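Local atomic coordinates of GH26C (Muricauda sp. MAR_2010_75, PDB entry 6Q78), a protein that probably hydrolyses internal beta-1,4-mannosidic linkages in mannans, as a family 26 glycoside hydrolase with a TIM-barrel fold. Residues V144-D149 against G212-V218; H168-M174 against D231-W235; P224-F228 against Y245-W249. The contacts are given in a common frame with arbitrary orientation. Residue numbers count along the deposited sequence, not the author numbering.

Contact 1 of 3, residues V144-D149 against G212-V218; sequences VLRAFD and GSNGALV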
loop_
_atom_site.group_PDB
_atom_site.type_symbol
_atom_site.label_atom_id
_atom_site.label_comp_id
_atom_site.label_asym_id
_atom_site.label_seq_id
_atom_site.Cartn_x
_atom_site.Cartn_y
_atom_site.Cartn_z
ATOM N N VAL A 144 -4.863 9.865 -9.156
ATOM C CA VAL A 144 -3.437 9.535 -9.124
ATOM C C VAL A 144 -2.606 10.632 -9.795
ATOM O O VAL A 144 -1.525 11.005 -9.295
ATOM C CB VAL A 144 -3.230 8.152 -9.769
ATOM C CG1 VAL A 144 -1.739 7.870 -10.117
ATOM C CG2 VAL A 144 -3.733 7.071 -8.801
ATOM N N LEU A 145 -3.073 11.139 -10.943
ATOM C CA LEU A 145 -2.336 12.211 -11.607
ATOM C C LEU A 145 -2.352 13.475 -10.769
ATOM O O LEU A 145 -1.318 14.173 -10.679
ATOM C CB LEU A 145 -2.893 12.498 -13.006
ATOM C CG LEU A 145 -2.848 11.340 -14.000
ATOM C CD1 LEU A 145 -3.504 11.803 -15.330
ATOM C CD2 LEU A 145 -1.408 10.917 -14.252
ATOM N N ARG A 146 -3.502 13.793 -10.144
ATOM C CA ARG A 146 -3.583 14.922 -9.212
ATOM C C ARG A 146 -2.580 14.747 -8.078
ATOM O O ARG A 146 -1.826 15.677 -7.725
ATOM C CB ARG A 146 -5.003 14.980 -8.637
ATOM C CG ARG A 146 -5.198 15.838 -7.359
ATOM C CD ARG A 146 -6.689 15.904 -7.030
ATOM N NE ARG A 146 -7.001 16.502 -5.745
ATOM C CZ ARG A 146 -8.221 16.501 -5.221
ATOM N NH1 ARG A 146 -9.219 15.909 -5.871
ATOM N NH2 ARG A 146 -8.441 17.076 -4.042
ATOM N N ALA A 147 -2.540 13.543 -7.498
ATOM C CA ALA A 147 -1.597 13.290 -6.412
ATOM C C ALA A 147 -0.160 13.504 -6.876
ATOM O O ALA A 147 0.631 14.184 -6.198
ATOM C CB ALA A 147 -1.786 11.859 -5.873
ATOM N N PHE A 148 0.209 12.930 -8.032
ATOM C CA PHE A 148 1.579 13.063 -8.509
ATOM C C PHE A 148 1.914 14.523 -8.802
ATOM O O PHE A 148 3.013 14.994 -8.475
ATOM C CB PHE A 148 1.759 12.214 -9.772
ATOM C CG PHE A 148 3.118 12.323 -10.381
ATOM C CD1 PHE A 148 4.207 11.722 -9.772
ATOM C CD2 PHE A 148 3.301 13.047 -11.543
ATOM C CE1 PHE A 148 5.462 11.812 -10.334
ATOM C CE2 PHE A 148 4.561 13.154 -12.126
ATOM C CZ PHE A 148 5.641 12.513 -11.508
ATOM N N ASP A 149 0.980 15.263 -9.428
ATOM C CA ASP A 149 1.259 16.681 -9.713
ATOM C C ASP A 149 1.514 17.472 -8.439
ATOM O O ASP A 149 2.230 18.480 -8.473
ATOM C CB ASP A 149 0.095 17.323 -10.473
ATOM C CG ASP A 149 0.019 16.923 -11.945
ATOM O OD1 ASP A 149 0.963 16.275 -12.455
ATOM O OD2 ASP A 149 -1.011 17.297 -12.593
ATOM N N GLY A 212 2.224 12.548 -15.788
ATOM C CA GLY A 212 1.952 13.748 -15.007
ATOM C C GLY A 212 1.962 15.003 -15.864
ATOM O O GLY A 212 2.295 14.997 -17.055
ATOM N N SER A 213 1.567 16.110 -15.233
ATOM C CA SER A 213 1.576 17.381 -15.948
ATOM C C SER A 213 2.974 17.774 -16.387
ATOM O O SER A 213 3.110 18.541 -17.353
ATOM C CB SER A 213 0.892 18.493 -15.118
ATOM O OG SER A 213 -0.483 18.255 -14.962
ATOM N N ASN A 214 4.008 17.252 -15.727
ATOM C CA ASN A 214 5.388 17.520 -16.102
ATOM C C ASN A 214 5.885 16.636 -17.240
ATOM O O ASN A 214 7.027 16.796 -17.669
ATOM C CB ASN A 214 6.314 17.413 -14.876
ATOM C CG ASN A 214 6.515 15.980 -14.391
ATOM O OD1 ASN A 214 5.845 15.037 -14.840
ATOM N ND2 ASN A 214 7.422 15.813 -13.440
ATOM N N GLY A 215 5.060 15.714 -17.741
ATOM C CA GLY A 215 5.463 14.863 -18.841
ATOM C C GLY A 215 6.129 13.562 -18.445
ATOM O O GLY A 215 6.415 12.742 -19.321
ATOM N N ALA A 216 6.365 13.330 -17.159
ATOM C CA ALA A 216 6.990 12.095 -16.715
ATOM C C ALA A 216 5.922 11.057 -16.350
ATOM O O ALA A 216 4.819 11.400 -15.911
ATOM C CB ALA A 216 7.805 12.340 -15.439
ATOM N N LEU A 217 6.290 9.782 -16.464
ATOM C CA LEU A 217 5.447 8.714 -15.930
ATOM C C LEU A 217 5.365 8.768 -14.404
ATOM O O LEU A 217 6.358 8.995 -13.707
ATOM C CB LEU A 217 5.972 7.334 -16.368
ATOM C CG LEU A 217 5.852 7.047 -17.869
ATOM C CD1 LEU A 217 6.495 5.707 -18.233
ATOM C CD2 LEU A 217 4.382 7.030 -18.235
ATOM N N VAL A 218 4.173 8.514 -13.877
ATOM C CA VAL A 218 3.932 8.526 -12.437
ATOM C C VAL A 218 4.476 7.234 -11.838
ATOM O O VAL A 218 3.977 6.141 -12.178
ATOM C CB VAL A 218 2.427 8.603 -12.137
ATOM C CG1 VAL A 218 2.193 8.526 -10.619
ATOM C CG2 VAL A 218 1.825 9.871 -12.745
HETATM O O HOH W 1 3.629 16.551 -12.829
#
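A carboxylate near the end of a helix can organise a neighbouring turn by offering each oxygen to a different donor, and Asp149 of helix 132-150 does this for the loop that leads into barrel strand 220-223. Its OD2 accepts from Ser213 OG at 2.6 Å. Its OD1 receives Ser213 N at 2.8 Å, nearly in line, and also a proton from water 1 (2.7 Å from OD1), which in turn accepts from Asn214 N at 3.0 Å. Three further backbone NH groups of the loop are satisfied within it. Gly215 N reaches Gly212 O at 2.9 Å in the type I turn, Gly212 N bonds Ala216 O at 2.8 Å, and Asn214 OD1 takes Ala216 N at 2.9 Å, an Asx turn.

Beside these polar bonds lies the apolar part. Phe148 presents one ring face to Val218 CG2, 4.0 Å from the centroid in a CH-pi contact, while Asn214 OD1 sits at the ring edge, 3.5 Å from CE2. Leu145 CD2 adds a contact at 3.7 Å to Val218 CG2, and Tyr412 meets the ring from outside both segments. The ring packs so tightly on Gly212 that a CB there would lie 2.5 Å from Phe148 CE2. With both Asp149 oxygens engaged by the 212-214 turn next to the Phe148-Val218 packing, the chemistry implies a specific polar link combined with less specific hydrocarbon contact.

Contact 2 of 3, residues H168-M174 against D231-W235; sequences HFYTSEM and DWFWW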
loop_
_atom_site.group_PDB
_atom_site.type_symbol
_atom_site.label_atom_id
_atom_site.label_comp_id
_atom_site.label_asym_id
_atom_site.label_seq_id
_atom_site.Cartn_x
_atom_site.Cartn_y
_atom_site.Cartn_z
ATOM N N HIS A 168 -15.807 -12.391 -6.696
ATOM C CA HIS A 168 -15.482 -12.246 -5.276
ATOM C C HIS A 168 -13.991 -12.399 -5.044
ATOM O O HIS A 168 -13.337 -13.246 -5.667
ATOM C CB HIS A 168 -16.225 -13.316 -4.446
ATOM C CG HIS A 168 -17.713 -13.243 -4.581
ATOM N ND1 HIS A 168 -18.458 -12.177 -4.112
ATOM C CD2 HIS A 168 -18.593 -14.096 -5.159
ATOM C CE1 HIS A 168 -19.736 -12.385 -4.387
ATOM N NE2 HIS A 168 -19.843 -13.538 -5.021
ATOM N N PHE A 169 -13.455 -11.575 -4.149
ATOM C CA PHE A 169 -12.119 -11.813 -3.630
ATOM C C PHE A 169 -12.106 -12.321 -2.196
ATOM O O PHE A 169 -11.115 -12.940 -1.794
ATOM C CB PHE A 169 -11.227 -10.549 -3.711
ATOM C CG PHE A 169 -11.909 -9.280 -3.327
ATOM C CD1 PHE A 169 -12.031 -8.939 -2.003
ATOM C CD2 PHE A 169 -12.434 -8.447 -4.287
ATOM C CE1 PHE A 169 -12.689 -7.795 -1.639
ATOM C CE2 PHE A 169 -13.097 -7.297 -3.935
ATOM C CZ PHE A 169 -13.236 -6.982 -2.614
ATOM N N TYR A 170 -13.187 -12.129 -1.430
ATOM C CA TYR A 170 -13.250 -12.635 -0.060
ATOM C C TYR A 170 -13.650 -14.106 -0.087
ATOM O O TYR A 170 -14.649 -14.482 -0.724
ATOM C CB TYR A 170 -14.283 -11.845 0.750
ATOM C CG TYR A 170 -13.819 -10.475 1.200
ATOM C CD1 TYR A 170 -12.535 -10.287 1.696
ATOM C CD2 TYR A 170 -14.653 -9.362 1.089
ATOM C CE1 TYR A 170 -12.085 -9.040 2.104
ATOM C CE2 TYR A 170 -14.204 -8.097 1.515
ATOM C CZ TYR A 170 -12.928 -7.961 2.023
ATOM O OH TYR A 170 -12.468 -6.704 2.427
ATOM N N THR A 171 -12.839 -14.949 0.563
ATOM C CA THR A 171 -13.092 -16.385 0.513
ATOM C C THR A 171 -14.448 -16.760 1.105
ATOM O O THR A 171 -15.009 -17.777 0.714
ATOM C CB THR A 171 -11.984 -17.126 1.238
ATOM O OG1 THR A 171 -11.860 -16.584 2.557
ATOM C CG2 THR A 171 -10.683 -16.936 0.488
ATOM N N SER A 172 -14.984 -15.973 2.050
ATOM C CA SER A 172 -16.279 -16.321 2.653
ATOM C C SER A 172 -17.418 -16.247 1.645
ATOM O O SER A 172 -18.489 -16.830 1.880
ATOM C CB SER A 172 -16.591 -15.351 3.794
ATOM O OG SER A 172 -16.740 -14.029 3.299
ATOM N N GLU A 173 -17.214 -15.528 0.544
ATOM C CA GLU A 173 -18.233 -15.319 -0.472
ATOM C C GLU A 173 -18.100 -16.251 -1.664
ATOM O O GLU A 173 -18.989 -16.254 -2.520
ATOM C CB GLU A 173 -18.191 -13.858 -0.979
ATOM C CG GLU A 173 -18.367 -12.827 0.133
ATOM C CD GLU A 173 -18.088 -11.394 -0.327
ATOM O OE1 GLU A 173 -17.684 -11.188 -1.492
ATOM O OE2 GLU A 173 -18.274 -10.471 0.488
ATOM N N MET A 174 -17.024 -17.021 -1.778
ATOM C CA MET A 174 -16.889 -17.888 -2.941
ATOM C C MET A 174 -17.128 -19.352 -2.566
ATOM O O MET A 174 -17.330 -19.693 -1.400
ATOM C CB MET A 174 -15.543 -17.672 -3.634
ATOM C CG MET A 174 -14.385 -18.075 -2.792
ATOM S SD MET A 174 -12.792 -17.606 -3.538
ATOM C CE MET A 174 -12.738 -15.974 -3.166
ATOM N N ASP A 231 -6.693 -15.859 6.106
ATOM C CA ASP A 231 -7.498 -16.763 5.285
ATOM C C ASP A 231 -8.670 -16.073 4.594
ATOM O O ASP A 231 -9.546 -16.759 4.054
ATOM C CB ASP A 231 -8.011 -17.941 6.121
ATOM C CG ASP A 231 -9.038 -17.513 7.206
ATOM O OD1 ASP A 231 -9.333 -16.299 7.370
ATOM O OD2 ASP A 231 -9.548 -18.410 7.919
ATOM N N TRP A 232 -8.700 -14.746 4.573
ATOM C CA TRP A 232 -9.860 -14.044 4.046
ATOM C C TRP A 232 -9.773 -13.775 2.555
ATOM O O TRP A 232 -10.809 -13.473 1.949
ATOM C CB TRP A 232 -10.133 -12.731 4.789
ATOM C CG TRP A 232 -8.902 -11.864 5.072
ATOM C CD1 TRP A 232 -8.415 -10.840 4.279
ATOM C CD2 TRP A 232 -8.093 -11.883 6.260
ATOM N NE1 TRP A 232 -7.308 -10.265 4.890
ATOM C CE2 TRP A 232 -7.098 -10.877 6.103
ATOM C CE3 TRP A 232 -8.084 -12.677 7.418
ATOM C CZ2 TRP A 232 -6.131 -10.632 7.077
ATOM C CZ3 TRP A 232 -7.115 -12.429 8.383
ATOM C CH2 TRP A 232 -6.143 -11.425 8.195
ATOM N N PHE A 233 -8.593 -13.879 1.956
ATOM C CA PHE A 233 -8.406 -13.787 0.506
ATOM C C PHE A 233 -7.978 -15.142 -0.041
ATOM O O PHE A 233 -7.380 -15.961 0.677
ATOM C CB PHE A 233 -7.268 -12.784 0.157
ATOM C CG PHE A 233 -7.548 -11.353 0.540
ATOM C CD1 PHE A 233 -8.766 -10.769 0.225
ATOM C CD2 PHE A 233 -6.594 -10.604 1.216
ATOM C CE1 PHE A 233 -9.028 -9.450 0.537
ATOM C CE2 PHE A 233 -6.853 -9.281 1.538
ATOM C CZ PHE A 233 -8.073 -8.702 1.207
ATOM N N TRP A 234 -8.247 -15.369 -1.339
ATOM C CA TRP A 234 -7.974 -16.674 -1.948
ATOM C C TRP A 234 -6.486 -16.915 -2.189
ATOM O O TRP A 234 -6.089 -18.063 -2.441
ATOM C CB TRP A 234 -8.820 -16.849 -3.221
ATOM C CG TRP A 234 -8.718 -15.750 -4.212
ATOM C CD1 TRP A 234 -9.556 -14.655 -4.323
ATOM C CD2 TRP A 234 -7.719 -15.585 -5.244
ATOM N NE1 TRP A 234 -9.148 -13.847 -5.362
ATOM C CE2 TRP A 234 -8.017 -14.380 -5.931
ATOM C CE3 TRP A 234 -6.586 -16.313 -5.617
ATOM C CZ2 TRP A 234 -7.259 -13.903 -7.007
ATOM C CZ3 TRP A 234 -5.812 -15.842 -6.683
ATOM C CH2 TRP A 234 -6.150 -14.623 -7.365
ATOM N N TRP A 235 -5.649 -15.881 -2.087
ATOM C CA TRP A 235 -4.209 -16.062 -2.088
ATOM C C TRP A 235 -3.661 -16.325 -0.682
ATOM O O TRP A 235 -2.445 -16.312 -0.497
ATOM C CB TRP A 235 -3.519 -14.858 -2.745
ATOM C CG TRP A 235 -3.935 -13.541 -2.187
ATOM C CD1 TRP A 235 -3.385 -12.884 -1.094
ATOM C CD2 TRP A 235 -4.934 -12.650 -2.714
ATOM N NE1 TRP A 235 -4.027 -11.670 -0.895
ATOM C CE2 TRP A 235 -4.949 -11.484 -1.892
ATOM C CE3 TRP A 235 -5.806 -12.722 -3.801
ATOM C CZ2 TRP A 235 -5.836 -10.412 -2.109
ATOM C CZ3 TRP A 235 -6.691 -11.663 -4.029
ATOM C CH2 TRP A 235 -6.703 -10.509 -3.180
HETATM O O HOH W 2 -13.294 -13.856 3.569
#
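Two loops without regular secondary structure can be joined through a few backbone carbonyls, with aromatic side chains filling the space around them. In the loop after strand 220-223, Asp231 contributes its main chain: its O accepts from Thr171 OG1 at 2.8 Å. Trp232 follows with the key carbonyl, whose O takes Thr171 N at 2.9 Å, draws a CA-H...O contact from Tyr170 CA at 3.3 Å and receives a proton from water 2 at 3.0 Å; the same water accepts from Ser172 N at 3.1 Å. The indole of Trp232 is committed to another partner, NE1 bonding Glu227.

Phe233 lies rim to rim with Tyr170, the ring planes only 7° apart and the CE1 atoms of the two residues 3.5 Å from each other; Phe169 CD1 comes to 4.0 Å from Phe233 CE1. Trp234 meets Thr171 CG2, 3.4 Å from its backbone N, which finds no hydrogen-bond partner. Met174 CE packs 3.6 Å from Trp234 CD1, and Met174 SD makes an oblique Met-aromatic contact, 5.2 Å from the five-membered ring centroid. Trp234 NE1 bonds Phe160 O. Trp235 barely touches the 168-174 loop and sends NE1 to His226 O.

Tyr170 OH hydrogen-bonds a Tris molecule, probably from the crystallisation liquor. Aromatic loops from successive barrel strands, gathered around a small-molecule pocket, are in keeping with the substrate cleft of a TIM-barrel glycoside hydrolase.

Contact 3 of 3, residues P224-F228 against Y245-W249; sequences PFHEF and YIQLW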
loop_
_atom_site.group_PDB
_atom_site.type_symbol
_atom_site.label_atom_id
_atom_site.label_comp_id
_atom_site.label_asym_id
_atom_site.label_seq_id
_atom_site.Cartn_x
_atom_site.Cartn_y
_atom_site.Cartn_z
ATOM N N PRO A 224 0.693 -6.286 -4.344
ATOM C CA PRO A 224 -0.296 -7.319 -4.687
ATOM C C PRO A 224 -0.321 -8.445 -3.659
ATOM O O PRO A 224 0.640 -8.661 -2.901
ATOM C CB PRO A 224 0.248 -7.883 -6.005
ATOM C CG PRO A 224 1.764 -7.762 -5.820
ATOM C CD PRO A 224 1.960 -6.423 -5.089
ATOM N N PHE A 225 -1.451 -9.172 -3.655
ATOM C CA PHE A 225 -1.563 -10.423 -2.872
ATOM C C PHE A 225 -1.199 -10.186 -1.411
ATOM O O PHE A 225 -0.481 -10.956 -0.768
ATOM C CB PHE A 225 -0.769 -11.577 -3.533
ATOM C CG PHE A 225 -1.121 -11.746 -4.992
ATOM C CD1 PHE A 225 -2.409 -12.150 -5.328
ATOM C CD2 PHE A 225 -0.210 -11.464 -6.005
ATOM C CE1 PHE A 225 -2.786 -12.266 -6.657
ATOM C CE2 PHE A 225 -0.565 -11.585 -7.338
ATOM C CZ PHE A 225 -1.862 -12.005 -7.657
ATOM N N HIS A 226 -1.760 -9.103 -0.877
ATOM C CA HIS A 226 -1.448 -8.695 0.491
ATOM C C HIS A 226 -2.226 -9.507 1.535
ATOM O O HIS A 226 -3.247 -10.159 1.258
ATOM C CB HIS A 226 -1.753 -7.192 0.665
ATOM C CG HIS A 226 -3.208 -6.842 0.519
ATOM N ND1 HIS A 226 -3.936 -7.152 -0.618
ATOM C CD2 HIS A 226 -4.066 -6.193 1.352
ATOM C CE1 HIS A 226 -5.173 -6.724 -0.471
ATOM N NE2 HIS A 226 -5.281 -6.125 0.707
ATOM N N GLU A 227 -1.740 -9.447 2.768
ATOM C CA GLU A 227 -2.428 -10.116 3.878
ATOM C C GLU A 227 -2.593 -11.600 3.626
ATOM O O GLU A 227 -3.564 -12.222 4.095
ATOM C CB GLU A 227 -3.783 -9.447 4.209
ATOM C CG GLU A 227 -3.581 -7.961 4.617
ATOM C CD GLU A 227 -4.860 -7.190 4.821
ATOM O OE1 GLU A 227 -5.951 -7.755 4.782
ATOM O OE2 GLU A 227 -4.757 -5.945 5.002
ATOM N N PHE A 228 -1.597 -12.193 2.964
ATOM C CA PHE A 228 -1.623 -13.591 2.555
ATOM C C PHE A 228 -1.418 -14.555 3.720
ATOM O O PHE A 228 -1.538 -15.782 3.514
ATOM C CB PHE A 228 -0.463 -13.785 1.563
ATOM C CG PHE A 228 0.890 -13.410 2.151
ATOM C CD1 PHE A 228 1.569 -14.306 2.967
ATOM C CD2 PHE A 228 1.445 -12.165 1.931
ATOM C CE1 PHE A 228 2.783 -13.945 3.532
ATOM C CE2 PHE A 228 2.677 -11.803 2.487
ATOM C CZ PHE A 228 3.331 -12.706 3.298
ATOM N N TYR A 245 2.869 -19.577 -3.624
ATOM C CA TYR A 245 2.785 -18.129 -3.436
ATOM C C TYR A 245 4.023 -17.445 -3.994
ATOM O O TYR A 245 3.921 -16.431 -4.697
ATOM C CB TYR A 245 2.598 -17.798 -1.950
ATOM C CG TYR A 245 2.390 -16.333 -1.726
ATOM C CD1 TYR A 245 1.104 -15.781 -1.803
ATOM C CD2 TYR A 245 3.471 -15.480 -1.491
ATOM C CE1 TYR A 245 0.915 -14.405 -1.655
ATOM C CE2 TYR A 245 3.285 -14.112 -1.335
ATOM C CZ TYR A 245 2.001 -13.593 -1.397
ATOM O OH TYR A 245 1.841 -12.225 -1.233
ATOM N N ILE A 246 5.199 -18.002 -3.708
ATOM C CA ILE A 246 6.445 -17.410 -4.182
ATOM C C ILE A 246 6.526 -17.475 -5.701
ATOM O O ILE A 246 6.956 -16.510 -6.358
ATOM C CB ILE A 246 7.634 -18.112 -3.501
ATOM C CG1 ILE A 246 7.695 -17.715 -2.018
ATOM C CG2 ILE A 246 8.956 -17.756 -4.191
ATOM C CD1 ILE A 246 8.808 -18.465 -1.272
ATOM N N GLN A 247 6.093 -18.598 -6.290
ATOM C CA GLN A 247 6.077 -18.705 -7.749
ATOM C C GLN A 247 5.167 -17.651 -8.359
ATOM O O GLN A 247 5.492 -17.055 -9.390
ATOM C CB GLN A 247 5.600 -20.100 -8.157
ATOM C CG GLN A 247 5.609 -20.325 -9.657
ATOM C CD GLN A 247 4.996 -21.661 -10.078
ATOM O OE1 GLN A 247 4.579 -22.467 -9.244
ATOM N NE2 GLN A 247 4.971 -21.905 -11.383
ATOM N N LEU A 248 3.998 -17.431 -7.757
ATOM C CA LEU A 248 3.094 -16.398 -8.252
ATOM C C LEU A 248 3.750 -15.020 -8.190
ATOM O O LEU A 248 3.725 -14.261 -9.174
ATOM C CB LEU A 248 1.814 -16.400 -7.415
ATOM C CG LEU A 248 0.874 -15.222 -7.680
ATOM C CD1 LEU A 248 0.363 -15.180 -9.136
ATOM C CD2 LEU A 248 -0.302 -15.246 -6.696
ATOM N N TRP A 249 4.402 -14.711 -7.066
ATOM C CA TRP A 249 5.047 -13.409 -6.931
ATOM C C TRP A 249 6.149 -13.225 -7.972
ATOM O O TRP A 249 6.248 -12.166 -8.607
ATOM C CB TRP A 249 5.622 -13.256 -5.526
ATOM C CG TRP A 249 4.954 -12.155 -4.740
ATOM C CD1 TRP A 249 3.812 -12.274 -4.007
ATOM C CD2 TRP A 249 5.348 -10.768 -4.638
ATOM N NE1 TRP A 249 3.484 -11.068 -3.433
ATOM C CE2 TRP A 249 4.407 -10.131 -3.806
ATOM C CE3 TRP A 249 6.442 -10.013 -5.128
ATOM C CZ2 TRP A 249 4.509 -8.781 -3.478
ATOM C CZ3 TRP A 249 6.511 -8.704 -4.821
ATOM C CH2 TRP A 249 5.577 -8.105 -3.987
#
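Tyr245, on helix 242-259, and Phe225, just beyond strand 220-223, bury the most surface here, with Trp249 next, and together they illustrate how a helix can brace the loop that follows the preceding barrel strand. Tyr245 OH donates to Phe225 O at 2.7 Å and accepts a weak bond from Trp249 NE1, one helical turn on, at 3.0 Å. The Tyr245 ring also lies obliquely against Phe228, centroids 4.7 Å apart.

Phe225, in a left-handed backbone conformation, directs its CA-to-CB bond toward the helix, and Leu248 CD2 stands almost squarely over its ring face, 3.6 Å from the centroid. Trp249 CZ2 packs on Pro224 CG at 3.7 Å.

Between the two phenylalanines, His226 and Glu227 point their CA-to-CB bonds away from the helix. The contact is wholly buried, yet the phenolic hydroxyl is used as donor and acceptor, which implies that the loop backbone is held by a specific polar bond inside an otherwise hydrophobic interface.

Contacts 2 and 3 form one neighbourhood, their centres 14 Å apart, joined by Trp235 NE1 to His226 O at 2.7 Å and Trp232 NE1 to Glu227 OE1 at 2.9 Å. Tris bridges them too, bound by Tyr170 of contact 2 and by His226 and Glu227 of contact 3. Glu227 OE2 lies close to Glu335 OE1; acidic residues just after the fourth barrel strand and near the C-terminal end of the seventh are consistent with the acid/base and nucleophile of family 26. Contact 1 lies remote, centres 34 Å from contact 2 and 28 Å from contact 3; its residues 212-218 and residues 224-228 of contact 3 flank strand 220-223.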